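Local coordinates for protein member of DUF4221 family (Bacteroides vulgatus, PDB 3S9J) that is of unknown function but folds as a six-bladed beta-propeller of the DUF4221 family and carries bound sodium ions in the crystal, at residues K66-L78 with L103-N115. Sequence-based numbering, arbitrary orientation. Where two conformers were deposited one is given.
With NA (sodium ion), chain D; FMT (formic acid), chain I; FMT (formic acid), chain N.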
ATOM      1  N   LYS A  66       6.007  17.540  13.392  1.00 23.94           N
ATOM      2  CA  LYS A  66       5.363  17.291  14.666  1.00 26.03           C
ATOM      3  C   LYS A  66       5.280  15.810  14.962  1.00 23.26           C
ATOM      4  O   LYS A  66       5.504  14.985  14.072  1.00 23.08           O
ATOM      5  CB  LYS A  66       3.990  17.924  14.769  1.00 27.46           C
ATOM      6  CG  LYS A  66       2.908  17.380  13.968  1.00 28.68           C
ATOM      7  CD  LYS A  66       1.610  18.219  14.198  1.00 32.75           C
ATOM      8  CE  LYS A  66       0.472  17.733  13.361  1.00 33.75           C
ATOM      9  NZ  LYS A  66      -0.616  18.776  13.151  1.00 31.07           N
ATOM     10  N   ARG A  67       4.941  15.524  16.207  1.00 21.33           N
ATOM     11  CA  ARG A  67       4.797  14.169  16.709  1.00 21.91           C
ATOM     12  C   ARG A  67       3.433  14.084  17.337  1.00 24.07           C
ATOM     13  O   ARG A  67       3.078  14.896  18.212  1.00 23.85           O
ATOM     14  CB  ARG A  67       5.882  13.877  17.739  1.00 23.41           C
ATOM     15  CG  ARG A  67       5.895  12.482  18.309  1.00 24.62           C
ATOM     16  CD  ARG A  67       7.120  12.274  19.177  1.00 23.35           C
ATOM     17  NE  ARG A  67       8.362  12.394  18.404  1.00 23.15           N
ATOM     18  CZ  ARG A  67       8.952  11.439  17.698  1.00 22.82           C
ATOM     19  NH1 ARG A  67       8.459  10.207  17.648  1.00 23.01           N
ATOM     20  NH2 ARG A  67      10.081  11.709  17.057  1.00 21.93           N
ATOM     21  N   ILE A  68       2.644  13.140  16.851  1.00 22.07           N
ATOM     22  CA  ILE A  68       1.299  12.902  17.364  1.00 21.35           C
ATOM     23  C   ILE A  68       1.351  11.715  18.305  1.00 20.63           C
ATOM     24  O   ILE A  68       1.683  10.599  17.892  1.00 22.15           O
ATOM     25  CB  ILE A  68       0.327  12.649  16.226  1.00 21.69           C
ATOM     26  CG1 ILE A  68       0.342  13.819  15.236  1.00 24.69           C
ATOM     27  CG2 ILE A  68      -1.114  12.341  16.770  1.00 22.49           C
ATOM     28  CD1 ILE A  68      -0.531  13.598  13.982  1.00 24.41           C
ATOM     29  N   PRO A  69       1.081  11.940  19.594  1.00 24.19           N
ATOM     30  CA  PRO A  69       1.196  10.830  20.530  1.00 24.19           C
ATOM     31  C   PRO A  69       0.075   9.822  20.344  1.00 25.95           C
ATOM     32  O   PRO A  69      -1.040  10.184  19.930  1.00 24.99           O
ATOM     33  CB  PRO A  69       1.112  11.505  21.906  1.00 30.33           C
ATOM     34  CG  PRO A  69       0.468  12.758  21.662  1.00 30.32           C
ATOM     35  CD  PRO A  69       0.703  13.183  20.262  1.00 29.55           C
ATOM     36  N   LEU A  70       0.383   8.560  20.627  1.00 23.73           N
ATOM     37  CA  LEU A  70      -0.602   7.473  20.661  1.00 24.95           C
ATOM     38  C   LEU A  70      -0.467   6.798  22.009  1.00 26.18           C
ATOM     39  O   LEU A  70       0.629   6.400  22.387  1.00 24.83           O
ATOM     40  CB  LEU A  70      -0.351   6.460  19.530  1.00 23.95           C
ATOM     41  CG  LEU A  70      -0.497   6.907  18.083  1.00 26.42           C
ATOM     42  CD1 LEU A  70      -0.092   5.758  17.122  1.00 25.39           C
ATOM     43  CD2 LEU A  70      -1.936   7.454  17.818  1.00 26.36           C
ATOM     44  N   HIS A  71      -1.571   6.704  22.755  1.00 26.18           N
ATOM     45  CA  HIS A  71      -1.568   6.078  24.076  1.00 28.29           C
ATOM     46  C   HIS A  71      -2.210   4.711  23.990  1.00 28.96           C
ATOM     47  O   HIS A  71      -3.168   4.533  23.233  1.00 27.33           O
ATOM     48  CB  HIS A  71      -2.372   6.944  25.042  1.00 31.73           C
ATOM     49  CG  HIS A  71      -1.870   8.349  25.140  1.00 36.40           C
ATOM     50  ND1 HIS A  71      -0.766   8.695  25.891  1.00 47.40           N
ATOM     51  CD2 HIS A  71      -2.308   9.490  24.564  1.00 42.03           C
ATOM     52  CE1 HIS A  71      -0.551   9.996  25.775  1.00 39.22           C
ATOM     53  NE2 HIS A  71      -1.482  10.504  24.988  1.00 42.95           N
ATOM     54  N   LYS A  72      -1.664   3.747  24.725  1.00 30.40           N
ATOM     55  CA  LYS A  72      -2.177   2.379  24.705  1.00 31.41           C
ATOM     56  C   LYS A  72      -3.397   2.245  25.605  1.00 32.28           C
ATOM     57  O   LYS A  72      -4.291   1.442  25.320  1.00 33.08           O
ATOM     58  CB  LYS A  72      -1.093   1.391  25.157  1.00 33.49           C
ATOM     59  CG  LYS A  72      -0.067   1.055  24.130  1.00 33.67           C
ATOM     60  CD  LYS A  72      -0.520  -0.076  23.269  1.00 29.56           C
ATOM     61  CE  LYS A  72       0.544  -0.503  22.285  1.00 27.68           C
ATOM     62  NZ  LYS A  72       0.027  -1.494  21.304  1.00 26.88           N
ATOM     63  N   THR A  73      -3.431   3.022  26.691  1.00 31.56           N
ATOM     64  CA  THR A  73      -4.460   2.910  27.705  1.00 34.44           C
ATOM     65  C   THR A  73      -4.999   4.268  28.072  1.00 35.03           C
ATOM     66  O   THR A  73      -4.465   5.300  27.653  1.00 34.81           O
ATOM     67  CB  THR A  73      -3.907   2.200  28.974  1.00 39.34           C
ATOM     68  OG1 THR A  73      -2.936   3.030  29.607  1.00 38.74           O
ATOM     69  CG2 THR A  73      -3.222   0.899  28.600  1.00 38.40           C
ATOM     70  N   GLY A  74      -6.090   4.271  28.817  1.00 36.07           N
ATOM     71  CA  GLY A  74      -6.679   5.499  29.293  1.00 37.11           C
ATOM     72  C   GLY A  74      -7.843   5.945  28.426  1.00 35.91           C
ATOM     73  O   GLY A  74      -8.315   5.216  27.567  1.00 35.79           O
ATOM     74  N   PRO A  75      -8.317   7.166  28.641  1.00 39.80           N
ATOM     75  CA  PRO A  75      -9.474   7.618  27.873  1.00 41.54           C
ATOM     76  C   PRO A  75      -9.207   7.769  26.365  1.00 39.84           C
ATOM     77  O   PRO A  75     -10.141   7.739  25.553  1.00 38.69           O
ATOM     78  CB  PRO A  75      -9.832   8.968  28.517  1.00 43.03           C
ATOM     79  CG  PRO A  75      -8.653   9.377  29.316  1.00 44.68           C
ATOM     80  CD  PRO A  75      -7.792   8.185  29.567  1.00 43.14           C
ATOM     81  N   ASN A  76      -7.942   7.938  25.999  1.00 35.17           N
ATOM     82  CA  ASN A  76      -7.547   7.997  24.590  1.00 31.65           C
ATOM     83  C   ASN A  76      -6.783   6.755  24.162  1.00 29.56           C
ATOM     84  O   ASN A  76      -6.022   6.778  23.213  1.00 28.02           O
ATOM     85  CB  ASN A  76      -6.748   9.271  24.370  1.00 30.93           C
ATOM     86  CG  ASN A  76      -7.598  10.506  24.573  1.00 32.31           C
ATOM     87  OD1 ASN A  76      -8.644  10.656  23.919  1.00 29.60           O
ATOM     88  ND2 ASN A  76      -7.195  11.374  25.499  1.00 34.69           N
ATOM     89  N   GLY A  77      -7.034   5.644  24.849  1.00 28.16           N
ATOM     90  CA  GLY A  77      -6.344   4.405  24.588  1.00 26.25           C
ATOM     91  C   GLY A  77      -6.648   3.777  23.236  1.00 27.71           C
ATOM     92  O   GLY A  77      -7.818   3.590  22.858  1.00 28.17           O
ATOM     93  N   LEU A  78      -5.571   3.501  22.506  1.00 25.24           N
ATOM     94  CA  LEU A  78      -5.586   2.819  21.230  1.00 24.96           C
ATOM     95  C   LEU A  78      -4.728   1.587  21.391  1.00 26.23           C
ATOM     96  O   LEU A  78      -3.506   1.645  21.186  1.00 25.02           O
ATOM     97  CB  LEU A  78      -5.012   3.704  20.148  1.00 27.03           C
ATOM     98  CG  LEU A  78      -5.686   5.059  19.950  1.00 28.00           C
ATOM     99  CD1 LEU A  78      -4.734   6.009  19.231  1.00 30.17           C
ATOM    100  CD2 LEU A  78      -6.999   4.936  19.176  1.00 26.10           C
ATOM    101  N   LEU A 103     -11.861   0.443  14.223  1.00 22.99           N
ATOM    102  CA  LEU A 103     -11.372   1.628  13.554  0.50 21.91           C
ATOM    103  C   LEU A 103     -11.541   2.804  14.517  1.00 22.49           C
ATOM    104  O   LEU A 103     -12.527   2.868  15.244  1.00 22.76           O
ATOM    105  CB  LEU A 103     -12.198   1.850  12.284  0.50 23.37           C
ATOM    106  CG  LEU A 103     -11.961   3.066  11.413  0.50 25.85           C
ATOM    107  CD1 LEU A 103     -10.723   2.864  10.578  0.50 22.07           C
ATOM    108  CD2 LEU A 103     -13.175   3.230  10.534  0.50 26.85           C
ATOM    109  N   SER A 104     -10.596   3.747  14.534  1.00 22.82           N
ATOM    110  CA  SER A 104     -10.727   4.920  15.417  1.00 21.64           C
ATOM    111  C   SER A 104     -10.352   6.210  14.685  1.00 22.51           C
ATOM    112  O   SER A 104      -9.479   6.201  13.813  1.00 23.99           O
ATOM    113  CB  SER A 104      -9.860   4.803  16.670  1.00 23.92           C
ATOM    114  OG  SER A 104     -10.127   3.644  17.443  1.00 23.39           O
ATOM    115  N   SER A 105     -11.025   7.310  15.017  1.00 21.19           N
ATOM    116  CA  SER A 105     -10.615   8.621  14.554  1.00 21.96           C
ATOM    117  C   SER A 105      -9.945   9.347  15.696  1.00 23.04           C
ATOM    118  O   SER A 105     -10.341   9.227  16.855  1.00 22.76           O
ATOM    119  CB  SER A 105     -11.780   9.425  13.995  1.00 24.05           C
ATOM    120  OG  SER A 105     -12.808   9.490  14.965  1.00 23.45           O
ATOM    121  N   ILE A 106      -8.863  10.043  15.364  1.00 22.42           N
ATOM    122  CA  ILE A 106      -8.109  10.825  16.344  1.00 23.19           C
ATOM    123  C   ILE A 106      -7.830  12.211  15.819  1.00 22.68           C
ATOM    124  O   ILE A 106      -7.887  12.458  14.606  1.00 22.98           O
ATOM    125  CB  ILE A 106      -6.780  10.136  16.760  1.00 22.48           C
ATOM    126  CG1 ILE A 106      -5.790  10.030  15.600  1.00 19.52           C
ATOM    127  CG2 ILE A 106      -7.031   8.748  17.311  1.00 22.63           C
ATOM    128  CD1 ILE A 106      -4.403   9.516  16.031  1.00 21.91           C
ATOM    129  N   ASN A 107      -7.558  13.144  16.738  1.00 24.04           N
ATOM    130  CA  ASN A 107      -7.077  14.474  16.318  1.00 25.88           C
ATOM    131  C   ASN A 107      -5.538  14.580  16.356  1.00 24.27           C
ATOM    132  O   ASN A 107      -4.845  13.586  16.611  1.00 25.52           O
ATOM    133  CB  ASN A 107      -7.753  15.585  17.129  1.00 27.20           C
ATOM    134  CG  ASN A 107      -7.389  15.568  18.597  1.00 28.49           C
ATOM    135  OD1 ASN A 107      -6.373  15.009  18.984  1.00 24.11           O
ATOM    136  ND2 ASN A 107      -8.234  16.197  19.435  1.00 28.72           N
ATOM    137  N   SER A 108      -5.006  15.786  16.095  1.00 25.33           N
ATOM    138  CA  SER A 108      -3.563  15.995  15.985  0.50 25.85           C
ATOM    139  C   SER A 108      -2.851  15.860  17.324  1.00 26.15           C
ATOM    140  O   SER A 108      -1.637  15.822  17.367  1.00 26.96           O
ATOM    141  CB  SER A 108      -3.269  17.375  15.377  0.50 28.54           C
ATOM    142  OG  SER A 108      -3.830  18.418  16.161  0.50 27.66           O
ATOM    143  N   GLN A 109      -3.620  15.819  18.407  1.00 25.15           N
ATOM    144  CA  GLN A 109      -3.078  15.627  19.745  0.50 26.40           C
ATOM    145  C   GLN A 109      -3.184  14.162  20.172  1.00 27.47           C
ATOM    146  O   GLN A 109      -2.886  13.805  21.328  1.00 28.15           O
ATOM    147  CB  GLN A 109      -3.800  16.567  20.729  0.50 29.14           C
ATOM    148  CG  GLN A 109      -3.568  18.066  20.445  0.50 31.97           C
ATOM    149  CD  GLN A 109      -4.414  18.620  19.288  0.50 34.52           C
ATOM    150  OE1 GLN A 109      -5.639  18.438  19.240  0.50 33.24           O
ATOM    151  NE2 GLN A 109      -3.755  19.312  18.357  0.50 36.50           N
ATOM    152  N   GLY A 110      -3.628  13.296  19.245  1.00 25.37           N
ATOM    153  CA  GLY A 110      -3.784  11.890  19.560  1.00 24.75           C
ATOM    154  C   GLY A 110      -4.990  11.540  20.415  1.00 25.46           C
ATOM    155  O   GLY A 110      -5.055  10.434  20.965  1.00 28.20           O
ATOM    156  N   GLU A 111      -5.930  12.477  20.556  1.00 23.67           N
ATOM    157  CA  GLU A 111      -7.137  12.240  21.336  1.00 26.33           C
ATOM    158  C   GLU A 111      -8.176  11.554  20.492  1.00 26.46           C
ATOM    159  O   GLU A 111      -8.354  11.884  19.329  1.00 25.43           O
ATOM    160  CB  GLU A 111      -7.673  13.557  21.878  1.00 26.71           C
ATOM    161  CG  GLU A 111      -6.642  14.231  22.807  1.00 29.59           C
ATOM    162  CD  GLU A 111      -6.981  15.664  23.147  1.00 39.27           C
ATOM    163  OE1 GLU A 111      -7.758  16.312  22.420  1.00 34.09           O
ATOM    164  OE2 GLU A 111      -6.407  16.142  24.140  1.00 41.97           O
ATOM    165  N   ILE A 112      -8.864  10.587  21.083  1.00 26.55           N
ATOM    166  CA  ILE A 112      -9.896   9.862  20.367  1.00 25.02           C
ATOM    167  C   ILE A 112     -11.128  10.751  20.164  1.00 27.78           C
ATOM    168  O   ILE A 112     -11.607  11.441  21.083  1.00 28.96           O
ATOM    169  CB  ILE A 112     -10.278   8.539  21.048  1.00 25.06           C
ATOM    170  CG1 ILE A 112      -9.099   7.546  20.977  1.00 29.07           C
ATOM    171  CG2 ILE A 112     -11.564   7.960  20.389  1.00 26.88           C
ATOM    172  CD1 ILE A 112      -9.325   6.311  21.798  1.00 27.62           C
ATOM    173  N   ILE A 113     -11.565  10.785  18.922  1.00 25.25           N
ATOM    174  CA  ILE A 113     -12.832  11.394  18.523  1.00 25.29           C
ATOM    175  C   ILE A 113     -13.909  10.314  18.632  1.00 28.19           C
ATOM    176  O   ILE A 113     -14.857  10.468  19.415  1.00 28.22           O
ATOM    177  CB  ILE A 113     -12.731  12.005  17.130  1.00 25.96           C
ATOM    178  CG1 ILE A 113     -11.654  13.119  17.119  1.00 31.01           C
ATOM    179  CG2 ILE A 113     -14.107  12.544  16.636  1.00 28.07           C
ATOM    180  CD1 ILE A 113     -11.271  13.663  15.711  1.00 26.40           C
ATOM    181  N   ARG A 114     -13.749   9.213  17.895  1.00 27.27           N
ATOM    182  CA  ARG A 114     -14.642   8.074  18.025  0.50 28.31           C
ATOM    183  C   ARG A 114     -13.964   6.744  17.791  1.00 27.30           C
ATOM    184  O   ARG A 114     -13.041   6.647  17.016  1.00 24.84           O
ATOM    185  CB  ARG A 114     -15.787   8.206  17.046  0.50 29.40           C
ATOM    186  CG  ARG A 114     -16.750   9.259  17.471  0.50 31.96           C
ATOM    187  CD  ARG A 114     -18.009   9.176  16.708  0.50 32.90           C
ATOM    188  NE  ARG A 114     -18.570   7.832  16.677  0.50 30.86           N
ATOM    189  CZ  ARG A 114     -19.658   7.542  15.977  0.50 30.20           C
ATOM    190  NH1 ARG A 114     -20.225   8.511  15.275  0.50 22.29           N
ATOM    191  NH2 ARG A 114     -20.151   6.308  15.954  0.50 30.86           N
ATOM    192  N   ASN A 115     -14.450   5.718  18.504  1.00 26.68           N
ATOM    193  CA  ASN A 115     -14.083   4.321  18.228  1.00 26.75           C
ATOM    194  C   ASN A 115     -15.236   3.669  17.468  1.00 28.25           C
ATOM    195  O   ASN A 115     -16.400   3.940  17.782  1.00 29.93           O
ATOM    196  CB  ASN A 115     -13.891   3.552  19.521  1.00 30.39           C
ATOM    197  CG  ASN A 115     -12.636   3.938  20.254  1.00 31.96           C
ATOM    198  OD1 ASN A 115     -11.562   4.095  19.662  1.00 26.90           O
ATOM    199  ND2 ASN A 115     -12.753   4.029  21.574  1.00 30.42           N
TER
HETATM  200 NA    NA D 402       2.896   6.235  22.480  1.00 24.63          NA
HETATM  201  C   FMT I 407     -11.414  17.019  17.896  1.00 64.59           C
HETATM  202  O1  FMT I 407     -11.315  17.313  16.696  1.00 64.43           O
HETATM  203  O2  FMT I 407     -10.591  17.398  18.730  1.00 63.59           O
HETATM  204  C   FMT N 412      -3.461   0.577  32.428  1.00 66.31           C
HETATM  205  O1  FMT N 412      -2.324   1.025  32.207  1.00 65.61           O
HETATM  206  O2  FMT N 412      -3.720  -0.186  33.371  1.00 63.62           O
HETATM  207  O   HOH W   1       0.679  16.684  18.256  1.00 45.55           O
HETATM  208  O   HOH W   2       3.052   8.568  22.260  1.00 24.92           O
HETATM  209  O   HOH W   3      -3.958   8.150  21.995  1.00 30.26           O
HETATM  210  O   HOH W   4     -11.010  11.806  23.760  1.00 43.06           O
HETATM  211  O   HOH W   5      -9.336   2.668  20.721  1.00 25.12           O
HETATM  212  O   HOH W   6     -10.470   3.911  23.768  1.00 36.68           O
HETATM  213  O   HOH W   7       5.266   6.001  22.708  1.00 27.24           O
HETATM  214  O   HOH W   8       2.771   4.131  23.855  1.00 28.32           O
HETATM  215  O   HOH W   9       2.923   7.121  24.847  1.00 39.14           O
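Asn76 makes the one direct hydrogen bond between the two segments: its OD1 accepts from Ile112 N at 2.8 Å, the N-H coming in above the carbonyl plane, 41° out of it. A water bound to Ile112 O gives OD1 a second donor. With CG set beside its own backbone N (chi1 -66°), the amide lies alongside Glu111, both side chains pointing the same way and their flat ends 19° from parallel. Ile112 places CD1 3.3 Å from Gly77 O and slides past Leu78 in the opposite direction, CD2 of Leu78 to CD1 of Ile112 at 3.8 Å. Deeper in, Leu70 crosses Ile106 at about a right angle, CD2 meeting CD1 at 3.7 Å. The hairpin turn 107-110 brings Gly110 CA to 3.3 Å from Pro69 O, where a side chain would clash. Asn107 shapes this turn: its OD1 takes Gln109 N, as an Asx turn, and Glu111 N from opposite faces, and its ND2 holds Glu111 OE1 and a formate. With an alanine in place of Asn107, both backbone N-H groups lose their shared acceptor, and the Glu111 carboxylate would probably be freer to swing. The contact joins neighbouring propeller blades: strand 63-69, outermost in its sheet, runs on to Leu70, whose O binds sodium together with Tyr52 O and four waters, and the following loop packs on the hairpin between strands 102-106 and 112-117.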